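Local coordinates for protein protease (Helicobacter pylori, PDB 5EUF) that is a zinc-dependent peptidase of the M16 family that probably acts as a virulence factor, cleaving the human junctional adhesion molecule A and weakening the gastric epithelial barrier, at residues Ile31-Arg42 with Ser87-Ser98. Residues are numbered along the deposited sequence; the frame is centred on the assembly and turned at random.
Sequences IEVDVLYKVGSR and SFDITRYFIKTS
I31 to Y37 pair with T91 to T97 as antiparallel neighbours inside the mixed six-stranded sheet of the M16 peptidase domain. The axes of the strand segments come within 4.6 Å at their closest. Eight backbone hydrogen bonds join them, from I31 N to T97 O (2.8 Å) at one end to T91 N to Y37 O at the other. Strand 192-198 flanks 30-37, and strand 81-86 flanks 91-98.

E32, D34 and R92 form a salt-bridge network on the face that meets helix 365-376. R92 extends with CG anti to its N (chi1 175°), which carries the guanidinium to both acids. R92 NE meets D34 OD2 at 3.1 Å, and R92 NH1 meets E32 OE1 at 3.1 Å. F94 CD2 sits over one guanidinium face, toward its rim, and L36 CD2 packs on R92 CG at 3.6 Å.

The other face packs on helix 102-113. There Y37 and Y93 meet rim to rim, planes at 86°. Y93 OH is hydrogen-bonded to Y187 OH, and the Y93 side chain lies near E56, the likely proton acceptor.

Past Y37 the contact continues. R42 N donates to F88 O at 2.9 Å. T91, which starts its strand, donates from OG1 to V39 O at 2.9 Å, from above the carbonyl plane.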
ATOM      1  N   ILE B  31      12.353  35.121  20.268  1.00 41.63           N
ATOM      2  CA  ILE B  31      12.630  33.695  20.422  1.00 43.89           C
ATOM      3  C   ILE B  31      11.604  32.851  19.676  1.00 39.29           C
ATOM      4  O   ILE B  31      10.587  33.361  19.205  1.00 47.54           O
ATOM      5  CB  ILE B  31      12.624  33.246  21.900  1.00 34.03           C
ATOM      6  CG1 ILE B  31      11.205  33.314  22.470  1.00 27.85           C
ATOM      7  CG2 ILE B  31      13.605  34.064  22.731  1.00 30.41           C
ATOM      8  CD1 ILE B  31      11.077  32.718  23.846  1.00 27.86           C
ATOM      9  N   GLU B  32      11.878  31.556  19.576  1.00 31.04           N
ATOM     10  CA  GLU B  32      10.896  30.610  19.059  1.00 29.74           C
ATOM     11  C   GLU B  32      10.830  29.374  19.948  1.00 29.77           C
ATOM     12  O   GLU B  32      11.856  28.774  20.273  1.00 27.31           O
ATOM     13  CB  GLU B  32      11.218  30.205  17.620  1.00 24.33           C
ATOM     14  CG  GLU B  32      10.209  29.218  17.049  1.00 39.47           C
ATOM     15  CD  GLU B  32      10.404  28.952  15.572  1.00 45.23           C
ATOM     16  OE1 GLU B  32      10.438  27.767  15.180  1.00 44.00           O
ATOM     17  OE2 GLU B  32      10.511  29.926  14.800  1.00 62.38           O
ATOM     18  N   VAL B  33       9.615  29.000  20.340  1.00 36.75           N
ATOM     19  CA  VAL B  33       9.411  27.849  21.211  1.00 47.92           C
ATOM     20  C   VAL B  33       8.898  26.654  20.417  1.00 42.82           C
ATOM     21  O   VAL B  33       7.754  26.647  19.973  1.00 48.22           O
ATOM     22  CB  VAL B  33       8.416  28.170  22.341  1.00 22.13           C
ATOM     23  CG1 VAL B  33       8.331  27.009  23.311  1.00 21.75           C
ATOM     24  CG2 VAL B  33       8.832  29.438  23.063  1.00 43.22           C
ATOM     25  N   ASP B  34       9.744  25.641  20.251  1.00 28.67           N
ATOM     26  CA  ASP B  34       9.390  24.471  19.453  1.00 31.65           C
ATOM     27  C   ASP B  34       9.050  23.244  20.289  1.00 30.77           C
ATOM     28  O   ASP B  34       9.700  22.959  21.296  1.00 33.87           O
ATOM     29  CB  ASP B  34      10.528  24.114  18.495  1.00 39.74           C
ATOM     30  CG  ASP B  34      10.578  25.016  17.289  1.00 45.58           C
ATOM     31  OD1 ASP B  34      11.051  26.163  17.426  1.00 46.39           O
ATOM     32  OD2 ASP B  34      10.151  24.576  16.201  1.00 46.79           O
ATOM     33  N   VAL B  35       8.023  22.522  19.856  1.00 31.66           N
ATOM     34  CA  VAL B  35       7.737  21.191  20.371  1.00 24.78           C
ATOM     35  C   VAL B  35       7.725  20.207  19.212  1.00 17.46           C
ATOM     36  O   VAL B  35       6.857  20.269  18.345  1.00 23.76           O
ATOM     37  CB  VAL B  35       6.395  21.129  21.113  1.00 35.80           C
ATOM     38  CG1 VAL B  35       6.045  19.686  21.443  1.00 33.94           C
ATOM     39  CG2 VAL B  35       6.452  21.965  22.376  1.00 42.51           C
ATOM     40  N   LEU B  36       8.701  19.307  19.195  1.00 16.02           N
ATOM     41  CA  LEU B  36       8.816  18.333  18.120  1.00 15.34           C
ATOM     42  C   LEU B  36       8.352  16.953  18.570  1.00 40.43           C
ATOM     43  O   LEU B  36       8.780  16.453  19.609  1.00 31.95           O
ATOM     44  CB  LEU B  36      10.257  18.247  17.626  1.00 15.73           C
ATOM     45  CG  LEU B  36      11.018  19.555  17.439  1.00 16.49           C
ATOM     46  CD1 LEU B  36      12.450  19.257  17.028  1.00 17.06           C
ATOM     47  CD2 LEU B  36      10.329  20.429  16.410  1.00 19.96           C
ATOM     48  N   TYR B  37       7.476  16.339  17.785  1.00 14.27           N
ATOM     49  CA  TYR B  37       7.090  14.958  18.025  1.00 18.85           C
ATOM     50  C   TYR B  37       7.672  14.068  16.936  1.00 16.44           C
ATOM     51  O   TYR B  37       7.510  14.345  15.747  1.00 34.82           O
ATOM     52  CB  TYR B  37       5.570  14.817  18.074  1.00 21.75           C
ATOM     53  CG  TYR B  37       4.929  15.441  19.294  1.00 20.08           C
ATOM     54  CD1 TYR B  37       4.881  14.756  20.504  1.00 22.59           C
ATOM     55  CD2 TYR B  37       4.361  16.707  19.234  1.00 14.41           C
ATOM     56  CE1 TYR B  37       4.290  15.318  21.619  1.00 26.14           C
ATOM     57  CE2 TYR B  37       3.766  17.278  20.342  1.00 14.99           C
ATOM     58  CZ  TYR B  37       3.736  16.582  21.533  1.00 27.62           C
ATOM     59  OH  TYR B  37       3.149  17.151  22.639  1.00 27.67           O
ATOM     60  N   LYS B  38       8.354  13.002  17.340  1.00 16.88           N
ATOM     61  CA  LYS B  38       8.944  12.069  16.384  1.00 13.74           C
ATOM     62  C   LYS B  38       7.871  11.192  15.749  1.00 21.95           C
ATOM     63  O   LYS B  38       7.928   9.966  15.838  1.00 13.27           O
ATOM     64  CB  LYS B  38       9.999  11.198  17.065  1.00 17.15           C
ATOM     65  CG  LYS B  38      11.122  11.980  17.723  1.00 18.81           C
ATOM     66  CD  LYS B  38      12.092  11.051  18.433  1.00 26.33           C
ATOM     67  CE  LYS B  38      13.265  11.813  19.025  1.00 31.86           C
ATOM     68  NZ  LYS B  38      14.172  10.911  19.787  1.00 44.72           N
ATOM     69  N   VAL B  39       6.884  11.836  15.129  1.00 22.42           N
ATOM     70  CA  VAL B  39       5.784  11.141  14.470  1.00 17.02           C
ATOM     71  C   VAL B  39       5.482  11.757  13.117  1.00 19.20           C
ATOM     72  O   VAL B  39       5.583  12.970  12.940  1.00 23.64           O
ATOM     73  CB  VAL B  39       4.484  11.178  15.291  1.00 25.84           C
ATOM     74  CG1 VAL B  39       3.675   9.916  15.035  1.00 26.32           C
ATOM     75  CG2 VAL B  39       4.772  11.356  16.769  1.00 39.11           C
ATOM     76  N   GLY B  40       5.084  10.920  12.171  1.00 20.26           N
ATOM     77  CA  GLY B  40       4.694  11.395  10.859  1.00 18.77           C
ATOM     78  C   GLY B  40       3.816  10.369  10.178  1.00 25.17           C
ATOM     79  O   GLY B  40       3.262   9.484  10.829  1.00 22.34           O
ATOM     80  N   SER B  41       3.693  10.484   8.860  1.00 29.02           N
ATOM     81  CA  SER B  41       2.901   9.538   8.092  1.00 21.19           C
ATOM     82  C   SER B  41       3.607   8.188   8.021  1.00 30.59           C
ATOM     83  O   SER B  41       2.989   7.175   7.691  1.00 26.93           O
ATOM     84  CB  SER B  41       2.636  10.076   6.686  1.00 32.99           C
ATOM     85  OG  SER B  41       3.845  10.249   5.968  1.00 42.26           O
ATOM     86  N   ARG B  42       4.900   8.180   8.337  1.00 28.72           N
ATOM     87  CA  ARG B  42       5.692   6.956   8.284  1.00 31.15           C
ATOM     88  C   ARG B  42       5.346   6.033   9.450  1.00 32.50           C
ATOM     89  O   ARG B  42       5.680   4.848   9.440  1.00 38.94           O
ATOM     90  CB  ARG B  42       7.189   7.274   8.291  1.00 30.83           C
ATOM     91  CG  ARG B  42       7.777   7.405   9.679  1.00 48.27           C
ATOM     92  CD  ARG B  42       9.279   7.622   9.649  1.00 42.65           C
ATOM     93  NE  ARG B  42       9.890   7.148  10.884  1.00 35.36           N
ATOM     94  CZ  ARG B  42      10.539   5.995  10.991  1.00 40.09           C
ATOM     95  NH1 ARG B  42      10.674   5.216   9.929  1.00 47.36           N
ATOM     96  NH2 ARG B  42      11.060   5.626  12.155  1.00 50.76           N
ATOM     97  N   SER B  87       4.876  16.244   8.536  1.00 13.42           N
ATOM     98  CA  SER B  87       5.471  15.694   7.328  1.00 24.46           C
ATOM     99  C   SER B  87       5.514  14.178   7.417  1.00 30.56           C
ATOM    100  O   SER B  87       4.792  13.572   8.209  1.00 41.71           O
ATOM    101  CB  SER B  87       6.874  16.261   7.103  1.00 26.62           C
ATOM    102  OG  SER B  87       7.724  15.973   8.198  1.00 29.12           O
ATOM    103  N   PHE B  88       6.363  13.570   6.600  1.00 23.85           N
ATOM    104  CA  PHE B  88       6.501  12.123   6.586  1.00 22.75           C
ATOM    105  C   PHE B  88       7.045  11.583   7.904  1.00 31.20           C
ATOM    106  O   PHE B  88       6.643  10.512   8.358  1.00 29.56           O
ATOM    107  CB  PHE B  88       7.415  11.691   5.441  1.00 19.61           C
ATOM    108  CG  PHE B  88       6.824  11.900   4.080  1.00 23.87           C
ATOM    109  CD1 PHE B  88       6.937  13.121   3.441  1.00 13.42           C
ATOM    110  CD2 PHE B  88       6.162  10.867   3.435  1.00 20.32           C
ATOM    111  CE1 PHE B  88       6.395  13.313   2.184  1.00 18.10           C
ATOM    112  CE2 PHE B  88       5.620  11.053   2.177  1.00 17.62           C
ATOM    113  CZ  PHE B  88       5.736  12.276   1.552  1.00 13.81           C
ATOM    114  N   ASP B  89       7.954  12.335   8.519  1.00 32.37           N
ATOM    115  CA  ASP B  89       8.741  11.813   9.631  1.00 31.94           C
ATOM    116  C   ASP B  89       8.533  12.549  10.950  1.00 26.16           C
ATOM    117  O   ASP B  89       8.692  11.965  12.021  1.00 34.27           O
ATOM    118  CB  ASP B  89      10.227  11.852   9.270  1.00 20.18           C
ATOM    119  CG  ASP B  89      10.522  11.161   7.956  1.00 13.38           C
ATOM    120  OD1 ASP B  89       9.884  10.127   7.672  1.00 15.45           O
ATOM    121  OD2 ASP B  89      11.390  11.652   7.206  1.00 32.54           O
ATOM    122  N   ILE B  90       8.181  13.825  10.871  1.00 27.27           N
ATOM    123  CA  ILE B  90       8.159  14.673  12.056  1.00 22.20           C
ATOM    124  C   ILE B  90       6.909  15.551  12.128  1.00 17.77           C
ATOM    125  O   ILE B  90       6.486  16.131  11.128  1.00 26.23           O
ATOM    126  CB  ILE B  90       9.429  15.564  12.105  1.00 43.08           C
ATOM    127  CG1 ILE B  90       9.321  16.628  13.198  1.00 45.92           C
ATOM    128  CG2 ILE B  90       9.679  16.221  10.755  1.00 40.46           C
ATOM    129  CD1 ILE B  90      10.431  17.661  13.143  1.00 44.26           C
ATOM    130  N   THR B  91       6.309  15.615  13.313  1.00 25.99           N
ATOM    131  CA  THR B  91       5.246  16.576  13.599  1.00 25.61           C
ATOM    132  C   THR B  91       5.827  17.731  14.411  1.00 21.36           C
ATOM    133  O   THR B  91       6.502  17.508  15.417  1.00 19.57           O
ATOM    134  CB  THR B  91       4.079  15.936  14.374  1.00 19.54           C
ATOM    135  OG1 THR B  91       3.483  14.903  13.581  1.00 16.29           O
ATOM    136  CG2 THR B  91       3.026  16.979  14.702  1.00 23.81           C
ATOM    137  N   ARG B  92       5.564  18.962  13.980  1.00 20.07           N
ATOM    138  CA  ARG B  92       6.254  20.118  14.549  1.00 20.76           C
ATOM    139  C   ARG B  92       5.337  21.297  14.875  1.00 23.28           C
ATOM    140  O   ARG B  92       4.594  21.778  14.020  1.00 33.44           O
ATOM    141  CB  ARG B  92       7.353  20.568  13.586  1.00 20.85           C
ATOM    142  CG  ARG B  92       8.087  21.832  13.985  1.00 21.55           C
ATOM    143  CD  ARG B  92       9.280  22.043  13.068  1.00 26.80           C
ATOM    144  NE  ARG B  92      10.011  23.269  13.366  1.00 42.49           N
ATOM    145  CZ  ARG B  92       9.841  24.417  12.717  1.00 33.31           C
ATOM    146  NH1 ARG B  92      10.556  25.481  13.057  1.00 31.84           N
ATOM    147  NH2 ARG B  92       8.960  24.498  11.729  1.00 31.74           N
ATOM    148  N   TYR B  93       5.409  21.761  16.121  1.00 21.57           N
ATOM    149  CA  TYR B  93       4.664  22.935  16.569  1.00 21.56           C
ATOM    150  C   TYR B  93       5.633  24.004  17.065  1.00 30.45           C
ATOM    151  O   TYR B  93       6.647  23.680  17.686  1.00 31.31           O
ATOM    152  CB  TYR B  93       3.684  22.572  17.689  1.00 23.84           C
ATOM    153  CG  TYR B  93       2.742  21.427  17.386  1.00 26.82           C
ATOM    154  CD1 TYR B  93       1.485  21.660  16.841  1.00 27.52           C
ATOM    155  CD2 TYR B  93       3.101  20.114  17.667  1.00 28.47           C
ATOM    156  CE1 TYR B  93       0.618  20.617  16.569  1.00 34.04           C
ATOM    157  CE2 TYR B  93       2.240  19.063  17.400  1.00 29.26           C
ATOM    158  CZ  TYR B  93       1.000  19.320  16.850  1.00 33.29           C
ATOM    159  OH  TYR B  93       0.140  18.278  16.583  1.00 29.55           O
ATOM    160  N   PHE B  94       5.328  25.275  16.810  1.00 24.53           N
ATOM    161  CA  PHE B  94       6.179  26.351  17.315  1.00 26.20           C
ATOM    162  C   PHE B  94       5.443  27.674  17.514  1.00 26.57           C
ATOM    163  O   PHE B  94       4.511  28.002  16.780  1.00 25.17           O
ATOM    164  CB  PHE B  94       7.384  26.565  16.387  1.00 20.40           C
ATOM    165  CG  PHE B  94       7.017  26.996  14.994  1.00 35.95           C
ATOM    166  CD1 PHE B  94       6.880  28.341  14.679  1.00 42.62           C
ATOM    167  CD2 PHE B  94       6.827  26.056  13.993  1.00 40.55           C
ATOM    168  CE1 PHE B  94       6.544  28.737  13.400  1.00 50.20           C
ATOM    169  CE2 PHE B  94       6.494  26.445  12.710  1.00 43.61           C
ATOM    170  CZ  PHE B  94       6.352  27.787  12.413  1.00 57.21           C
ATOM    171  N   ILE B  95       5.886  28.428  18.517  1.00 28.02           N
ATOM    172  CA  ILE B  95       5.363  29.763  18.786  1.00 33.90           C
ATOM    173  C   ILE B  95       6.439  30.819  18.551  1.00 28.49           C
ATOM    174  O   ILE B  95       7.548  30.712  19.075  1.00 26.16           O
ATOM    175  CB  ILE B  95       4.845  29.897  20.237  1.00 33.22           C
ATOM    176  CG1 ILE B  95       3.638  28.987  20.469  1.00 24.79           C
ATOM    177  CG2 ILE B  95       4.472  31.336  20.542  1.00 23.52           C
ATOM    178  CD1 ILE B  95       3.082  29.072  21.875  1.00 26.67           C
ATOM    179  N   LYS B  96       6.107  31.832  17.756  1.00 29.60           N
ATOM    180  CA  LYS B  96       6.995  32.970  17.542  1.00 35.81           C
ATOM    181  C   LYS B  96       6.642  34.106  18.491  1.00 40.99           C
ATOM    182  O   LYS B  96       5.562  34.685  18.392  1.00 54.37           O
ATOM    183  CB  LYS B  96       6.912  33.459  16.096  1.00 49.02           C
ATOM    184  CG  LYS B  96       7.715  32.639  15.110  1.00 59.13           C
ATOM    185  CD  LYS B  96       9.200  32.796  15.366  1.00 62.48           C
ATOM    186  CE  LYS B  96       9.639  34.239  15.200  1.00 62.12           C
ATOM    187  NZ  LYS B  96      11.105  34.383  15.404  1.00 68.33           N
ATOM    188  N   THR B  97       7.547  34.426  19.408  1.00 32.92           N
ATOM    189  CA  THR B  97       7.292  35.502  20.359  1.00 47.78           C
ATOM    190  C   THR B  97       8.585  36.046  20.965  1.00 52.26           C
ATOM    191  O   THR B  97       9.664  35.889  20.392  1.00 41.67           O
ATOM    192  CB  THR B  97       6.349  35.033  21.489  1.00 42.44           C
ATOM    193  OG1 THR B  97       6.189  36.083  22.451  1.00 55.68           O
ATOM    194  CG2 THR B  97       6.905  33.793  22.174  1.00 26.60           C
ATOM    195  N   SER B  98       8.467  36.700  22.116  1.00 50.95           N
ATOM    196  CA  SER B  98       9.633  37.208  22.829  1.00 44.63           C
ATOM    197  C   SER B  98       9.914  36.353  24.060  1.00 43.15           C
ATOM    198  O   SER B  98       9.143  35.450  24.382  1.00 55.59           O
ATOM    199  CB  SER B  98       9.429  38.668  23.230  1.00 37.66           C
ATOM    200  OG  SER B  98       8.297  38.811  24.065  1.00 50.37           O
TER